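Local coordinates for putative Lipoprotein (Shewanella oneidensis, PDB 3U24) that is of unknown function but binds zinc and calcium ions and belongs to the DUF885 family, which is probably related to metallopeptidases, at residues Met278-Tyr289 with Pro459-Lys467. Residues are numbered along the deposited sequence; the frame is centred on the assembly and turned at random.
Sequences MAKITDKLWPKY and PEMWLMYYK
Glu460 OE2 accepts two hydrogen bonds, from Tyr289 and Lys288. Tyr289 OH donates to Glu460 OE2 at 2.5 Å, on the anti side and tilted out of the carboxylate plane. Lys288 NZ meets Glu460 OE2 at 3.0 Å on the syn side, as a salt bridge. The two bonds grip OE2 from its syn and anti sides and probably limit rotation of the carboxylate, and the lysine probably favours its charged form. The oxygen lies at the edge of the Tyr289 ring, while Lys288 CG lies over one ring face, near its rim. Glu460 bends at chi2 (84°), which turns its carboxylate toward Leu285, and Leu285 CD2 packs against it. Trp400 also touches Glu460.

The rest of the contact is apolar. Ile281 points at the other helix. Its CG2 packs on Pro459 CB at 3.8 Å, and its CD1 reaches the edge of the Tyr466 ring, 3.9 Å from Tyr466 CE2. Leu285 CD1 lies 4.0 Å from Pro459 CB. The Met278 and Tyr466 side chains pass alongside each other, pointing opposite ways, with Met278 CG 3.4 Å from Tyr466 CB. A bend at chi3 (90°) brings the selenomethionine CE over the backbone near Lys467. Leu463 CD1 lies against both Met278 and Thr282. Thr282 OG1 bonds back to Met278 O, 2.8 Å away, which satisfies this buried hydroxyl. Ile306 and Ile302 of helix 298-309 touch Met278 and Thr282.

The helix axes approach to 9.7 Å and run roughly antiparallel, at 145°. This is an antiparallel helix-helix pair of the largely helical DUF885 fold, closed at one end by a salt bridge.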
HETATM    1  N   MSE A 278       0.952  20.836  19.515  1.00 30.38           N
HETATM    2  CA  MSE A 278       2.097  21.441  18.851  1.00 30.45           C
HETATM    3  C   MSE A 278       2.276  22.933  19.190  1.00 31.76           C
HETATM    4  O   MSE A 278       3.419  23.388  19.329  1.00 31.96           O
HETATM    5  CB  MSE A 278       1.998  21.284  17.339  1.00 29.65           C
HETATM    6  CG  MSE A 278       2.147  19.861  16.875  1.00 29.02           C
HETATM    7 SE   MSE A 278       1.731  19.708  14.987  1.00 29.34          SE
HETATM    8  CE  MSE A 278       3.569  20.033  14.306  1.00 27.31           C
ATOM      9  N   ALA A 279       1.170  23.674  19.298  1.00 31.54           N
ATOM     10  CA  ALA A 279       1.228  25.086  19.644  1.00 33.70           C
ATOM     11  C   ALA A 279       1.812  25.268  21.046  1.00 34.35           C
ATOM     12  O   ALA A 279       2.662  26.121  21.243  1.00 34.71           O
ATOM     13  CB  ALA A 279      -0.144  25.755  19.526  1.00 33.39           C
ATOM     14  N   LYS A 280       1.400  24.431  21.986  1.00 36.18           N
ATOM     15  CA  LYS A 280       1.942  24.461  23.350  1.00 38.85           C
ATOM     16  C   LYS A 280       3.413  24.165  23.372  1.00 37.71           C
ATOM     17  O   LYS A 280       4.149  24.838  24.050  1.00 36.83           O
ATOM     18  CB  LYS A 280       1.250  23.444  24.247  1.00 41.72           C
ATOM     19  CG  LYS A 280      -0.166  23.851  24.639  1.00 46.28           C
ATOM     20  CD  LYS A 280      -0.901  22.733  25.392  1.00 48.56           C
ATOM     21  CE  LYS A 280      -2.411  23.011  25.463  1.00 51.61           C
ATOM     22  NZ  LYS A 280      -3.226  21.815  25.060  1.00 54.04           N
ATOM     23  N   ILE A 281       3.855  23.155  22.625  1.00 36.84           N
ATOM     24  CA  ILE A 281       5.261  22.833  22.643  1.00 36.05           C
ATOM     25  C   ILE A 281       6.041  23.991  22.058  1.00 36.88           C
ATOM     26  O   ILE A 281       7.131  24.341  22.565  1.00 38.14           O
ATOM     27  CB  ILE A 281       5.601  21.524  21.917  1.00 35.55           C
ATOM     28  CG1 ILE A 281       4.900  20.355  22.622  1.00 35.48           C
ATOM     29  CG2 ILE A 281       7.109  21.293  21.910  1.00 33.16           C
ATOM     30  CD1 ILE A 281       4.912  19.041  21.860  1.00 33.83           C
ATOM     31  N   THR A 282       5.484  24.601  21.017  1.00 35.25           N
ATOM     32  CA  THR A 282       6.199  25.612  20.285  1.00 36.09           C
ATOM     33  C   THR A 282       6.399  26.815  21.193  1.00 39.50           C
ATOM     34  O   THR A 282       7.499  27.324  21.258  1.00 39.72           O
ATOM     35  CB  THR A 282       5.489  25.916  18.956  1.00 35.89           C
ATOM     36  OG1 THR A 282       5.589  24.744  18.135  1.00 36.04           O
ATOM     37  CG2 THR A 282       6.103  27.099  18.207  1.00 34.16           C
ATOM     38  N   ASP A 283       5.355  27.208  21.936  1.00 43.13           N
ATOM     39  CA  ASP A 283       5.450  28.257  22.959  1.00 47.40           C
ATOM     40  C   ASP A 283       6.609  28.013  23.946  1.00 45.83           C
ATOM     41  O   ASP A 283       7.343  28.920  24.237  1.00 46.53           O
ATOM     42  CB  ASP A 283       4.117  28.425  23.759  1.00 52.72           C
ATOM     43  CG  ASP A 283       2.938  29.016  22.909  1.00 57.11           C
ATOM     44  OD1 ASP A 283       3.170  29.558  21.795  1.00 60.41           O
ATOM     45  OD2 ASP A 283       1.758  28.928  23.365  1.00 59.85           O
ATOM     46  N   LYS A 284       6.763  26.785  24.444  1.00 45.17           N
ATOM     47  CA  LYS A 284       7.795  26.458  25.432  1.00 43.95           C
ATOM     48  C   LYS A 284       9.193  26.440  24.801  1.00 43.92           C
ATOM     49  O   LYS A 284      10.161  26.901  25.400  1.00 45.80           O
ATOM     50  CB  LYS A 284       7.497  25.121  26.112  1.00 42.41           C
ATOM     51  N   LEU A 285       9.308  25.953  23.575  1.00 42.22           N
ATOM     52  CA  LEU A 285      10.626  25.807  22.956  1.00 40.67           C
ATOM     53  C   LEU A 285      11.122  27.059  22.245  1.00 42.01           C
ATOM     54  O   LEU A 285      12.321  27.208  22.045  1.00 43.07           O
ATOM     55  CB  LEU A 285      10.602  24.664  21.954  1.00 39.99           C
ATOM     56  CG  LEU A 285      10.663  23.243  22.512  1.00 38.58           C
ATOM     57  CD1 LEU A 285      10.469  22.258  21.360  1.00 35.78           C
ATOM     58  CD2 LEU A 285      11.987  23.024  23.230  1.00 36.91           C
ATOM     59  N   TRP A 286      10.227  27.962  21.860  1.00 41.92           N
ATOM     60  CA  TRP A 286      10.617  29.119  21.037  1.00 43.39           C
ATOM     61  C   TRP A 286      11.853  29.886  21.491  1.00 45.92           C
ATOM     62  O   TRP A 286      12.782  30.099  20.689  1.00 45.64           O
ATOM     63  CB  TRP A 286       9.450  30.091  20.868  1.00 45.00           C
ATOM     64  CG  TRP A 286       9.755  31.098  19.816  1.00 44.54           C
ATOM     65  CD1 TRP A 286      10.333  32.354  19.990  1.00 44.95           C
ATOM     66  CD2 TRP A 286       9.607  30.938  18.367  1.00 42.91           C
ATOM     67  NE1 TRP A 286      10.508  32.964  18.784  1.00 44.79           N
ATOM     68  CE2 TRP A 286      10.096  32.170  17.771  1.00 44.47           C
ATOM     69  CE3 TRP A 286       9.119  29.956  17.552  1.00 43.35           C
ATOM     70  CZ2 TRP A 286      10.080  32.377  16.416  1.00 45.23           C
ATOM     71  CZ3 TRP A 286       9.122  30.167  16.177  1.00 43.44           C
ATOM     72  CH2 TRP A 286       9.582  31.354  15.627  1.00 44.56           C
ATOM     73  N   PRO A 287      11.896  30.308  22.767  1.00 47.29           N
ATOM     74  CA  PRO A 287      13.068  31.088  23.136  1.00 50.45           C
ATOM     75  C   PRO A 287      14.343  30.271  23.116  1.00 50.89           C
ATOM     76  O   PRO A 287      15.424  30.856  23.043  1.00 53.19           O
ATOM     77  CB  PRO A 287      12.759  31.589  24.564  1.00 51.32           C
ATOM     78  CG  PRO A 287      11.669  30.715  25.065  1.00 50.93           C
ATOM     79  CD  PRO A 287      10.919  30.202  23.869  1.00 48.70           C
ATOM     80  N   LYS A 288      14.229  28.944  23.165  1.00 49.12           N
ATOM     81  CA  LYS A 288      15.407  28.103  23.196  1.00 47.10           C
ATOM     82  C   LYS A 288      16.123  28.092  21.835  1.00 46.89           C
ATOM     83  O   LYS A 288      17.323  27.881  21.788  1.00 47.54           O
ATOM     84  CB  LYS A 288      15.042  26.697  23.698  1.00 48.01           C
ATOM     85  CG  LYS A 288      16.143  25.650  23.580  1.00 48.21           C
ATOM     86  CD  LYS A 288      15.662  24.290  24.090  1.00 48.61           C
ATOM     87  CE  LYS A 288      16.751  23.225  24.045  1.00 46.73           C
ATOM     88  NZ  LYS A 288      16.245  21.921  24.554  1.00 47.06           N
ATOM     89  N   TYR A 289      15.416  28.383  20.743  1.00 45.41           N
ATOM     90  CA  TYR A 289      15.992  28.323  19.400  1.00 43.95           C
ATOM     91  C   TYR A 289      15.990  29.626  18.595  1.00 47.54           C
ATOM     92  O   TYR A 289      16.589  29.689  17.519  1.00 48.99           O
ATOM     93  CB  TYR A 289      15.221  27.273  18.599  1.00 42.01           C
ATOM     94  CG  TYR A 289      15.454  25.877  19.114  1.00 39.19           C
ATOM     95  CD1 TYR A 289      16.637  25.197  18.802  1.00 38.57           C
ATOM     96  CD2 TYR A 289      14.533  25.254  19.939  1.00 37.73           C
ATOM     97  CE1 TYR A 289      16.875  23.922  19.268  1.00 37.44           C
ATOM     98  CE2 TYR A 289      14.760  23.972  20.417  1.00 36.63           C
ATOM     99  CZ  TYR A 289      15.931  23.313  20.083  1.00 36.21           C
ATOM    100  OH  TYR A 289      16.185  22.055  20.561  1.00 34.28           O
ATOM    101  N   PRO A 459      10.461  17.471  24.393  1.00 34.16           N
ATOM    102  CA  PRO A 459       9.471  18.229  23.623  1.00 32.77           C
ATOM    103  C   PRO A 459       9.743  18.247  22.129  1.00 30.92           C
ATOM    104  O   PRO A 459       8.808  18.157  21.355  1.00 30.66           O
ATOM    105  CB  PRO A 459       9.557  19.620  24.227  1.00 34.37           C
ATOM    106  CG  PRO A 459      10.015  19.383  25.631  1.00 35.22           C
ATOM    107  CD  PRO A 459      11.004  18.276  25.504  1.00 35.17           C
ATOM    108  N   GLU A 460      11.005  18.331  21.732  1.00 30.01           N
ATOM    109  CA  GLU A 460      11.397  18.330  20.300  1.00 29.65           C
ATOM    110  C   GLU A 460      10.890  17.064  19.581  1.00 28.80           C
ATOM    111  O   GLU A 460      10.382  17.118  18.475  1.00 26.77           O
ATOM    112  CB  GLU A 460      12.939  18.431  20.149  1.00 29.91           C
ATOM    113  CG  GLU A 460      13.568  19.813  20.451  1.00 31.75           C
ATOM    114  CD  GLU A 460      13.847  20.100  21.932  1.00 33.72           C
ATOM    115  OE1 GLU A 460      13.400  19.319  22.832  1.00 36.25           O
ATOM    116  OE2 GLU A 460      14.530  21.113  22.198  1.00 32.74           O
HETATM  117  N   MSE A 461      11.060  15.930  20.243  1.00 29.63           N
HETATM  118  CA  MSE A 461      10.669  14.634  19.722  1.00 29.71           C
HETATM  119  C   MSE A 461       9.159  14.627  19.555  1.00 28.34           C
HETATM  120  O   MSE A 461       8.663  14.278  18.497  1.00 26.97           O
HETATM  121  CB  MSE A 461      11.119  13.515  20.677  1.00 30.89           C
HETATM  122  CG  MSE A 461      10.539  12.118  20.362  1.00 32.49           C
HETATM  123 SE   MSE A 461      11.187  11.475  18.634  1.00 36.82          SE
HETATM  124  CE  MSE A 461      12.778  10.668  19.396  1.00 30.76           C
ATOM    125  N   TRP A 462       8.429  15.036  20.576  1.00 27.75           N
ATOM    126  CA  TRP A 462       6.965  15.094  20.456  1.00 28.12           C
ATOM    127  C   TRP A 462       6.488  16.008  19.351  1.00 27.79           C
ATOM    128  O   TRP A 462       5.563  15.667  18.602  1.00 28.11           O
ATOM    129  CB  TRP A 462       6.308  15.429  21.789  1.00 28.83           C
ATOM    130  CG  TRP A 462       6.241  14.184  22.642  1.00 30.27           C
ATOM    131  CD1 TRP A 462       7.289  13.543  23.296  1.00 30.62           C
ATOM    132  CD2 TRP A 462       5.078  13.353  22.903  1.00 30.66           C
ATOM    133  NE1 TRP A 462       6.860  12.417  23.916  1.00 30.12           N
ATOM    134  CE2 TRP A 462       5.541  12.249  23.722  1.00 31.06           C
ATOM    135  CE3 TRP A 462       3.746  13.416  22.551  1.00 31.31           C
ATOM    136  CZ2 TRP A 462       4.685  11.263  24.172  1.00 31.60           C
ATOM    137  CZ3 TRP A 462       2.885  12.410  22.994  1.00 31.97           C
ATOM    138  CH2 TRP A 462       3.343  11.363  23.788  1.00 32.60           C
ATOM    139  N   LEU A 463       7.126  17.156  19.207  1.00 26.85           N
ATOM    140  CA  LEU A 463       6.725  18.101  18.185  1.00 27.01           C
ATOM    141  C   LEU A 463       6.868  17.474  16.799  1.00 26.69           C
ATOM    142  O   LEU A 463       5.963  17.606  15.965  1.00 25.61           O
ATOM    143  CB  LEU A 463       7.557  19.382  18.295  1.00 27.18           C
ATOM    144  CG  LEU A 463       7.300  20.497  17.287  1.00 27.87           C
ATOM    145  CD1 LEU A 463       5.846  20.938  17.356  1.00 27.18           C
ATOM    146  CD2 LEU A 463       8.264  21.658  17.531  1.00 27.79           C
HETATM  147  N   MSE A 464       8.003  16.799  16.573  1.00 27.25           N
HETATM  148  CA  MSE A 464       8.304  16.183  15.312  1.00 28.58           C
HETATM  149  C   MSE A 464       7.383  14.998  15.053  1.00 27.31           C
HETATM  150  O   MSE A 464       6.899  14.841  13.942  1.00 27.68           O
HETATM  151  CB  MSE A 464       9.770  15.741  15.231  1.00 31.89           C
HETATM  152  CG  MSE A 464      10.790  16.869  15.156  1.00 35.36           C
HETATM  153 SE   MSE A 464      10.543  18.158  13.620  1.00 43.74          SE
HETATM  154  CE  MSE A 464      10.065  16.978  12.242  1.00 31.61           C
ATOM    155  N   TYR A 465       7.132  14.187  16.073  1.00 26.10           N
ATOM    156  CA  TYR A 465       6.131  13.136  15.978  1.00 25.87           C
ATOM    157  C   TYR A 465       4.760  13.681  15.546  1.00 25.49           C
ATOM    158  O   TYR A 465       4.083  13.110  14.683  1.00 24.21           O
ATOM    159  CB  TYR A 465       5.956  12.377  17.306  1.00 25.42           C
ATOM    160  CG  TYR A 465       4.661  11.589  17.312  1.00 25.07           C
ATOM    161  CD1 TYR A 465       4.520  10.452  16.523  1.00 25.63           C
ATOM    162  CD2 TYR A 465       3.580  12.010  18.016  1.00 25.15           C
ATOM    163  CE1 TYR A 465       3.342   9.720  16.504  1.00 25.69           C
ATOM    164  CE2 TYR A 465       2.389  11.326  17.978  1.00 25.86           C
ATOM    165  CZ  TYR A 465       2.271  10.165  17.224  1.00 26.38           C
ATOM    166  OH  TYR A 465       1.082   9.470  17.168  1.00 25.65           O
ATOM    167  N   TYR A 466       4.333  14.765  16.166  1.00 25.37           N
ATOM    168  CA  TYR A 466       3.060  15.335  15.808  1.00 25.43           C
ATOM    169  C   TYR A 466       2.983  15.771  14.335  1.00 25.82           C
ATOM    170  O   TYR A 466       1.942  15.561  13.697  1.00 24.84           O
ATOM    171  CB  TYR A 466       2.716  16.484  16.720  1.00 26.08           C
ATOM    172  CG  TYR A 466       2.262  16.090  18.115  1.00 26.66           C
ATOM    173  CD1 TYR A 466       1.320  15.106  18.309  1.00 26.60           C
ATOM    174  CD2 TYR A 466       2.730  16.782  19.237  1.00 27.54           C
ATOM    175  CE1 TYR A 466       0.855  14.796  19.581  1.00 27.20           C
ATOM    176  CE2 TYR A 466       2.323  16.449  20.511  1.00 27.71           C
ATOM    177  CZ  TYR A 466       1.363  15.477  20.678  1.00 27.38           C
ATOM    178  OH  TYR A 466       0.943  15.156  21.933  1.00 27.12           O
ATOM    179  N   LYS A 467       4.063  16.313  13.766  1.00 26.48           N
ATOM    180  CA  LYS A 467       4.008  16.711  12.357  1.00 27.97           C
ATOM    181  C   LYS A 467       3.804  15.461  11.502  1.00 28.20           C
ATOM    182  O   LYS A 467       3.004  15.458  10.537  1.00 25.96           O
ATOM    183  CB  LYS A 467       5.264  17.480  11.884  1.00 29.73           C
ATOM    184  CG  LYS A 467       5.379  17.606  10.366  1.00 32.20           C
ATOM    185  CD  LYS A 467       6.738  18.115   9.913  1.00 37.67           C
ATOM    186  CE  LYS A 467       6.865  18.227   8.382  1.00 40.40           C
ATOM    187  NZ  LYS A 467       7.429  16.969   7.753  1.00 44.65           N
TER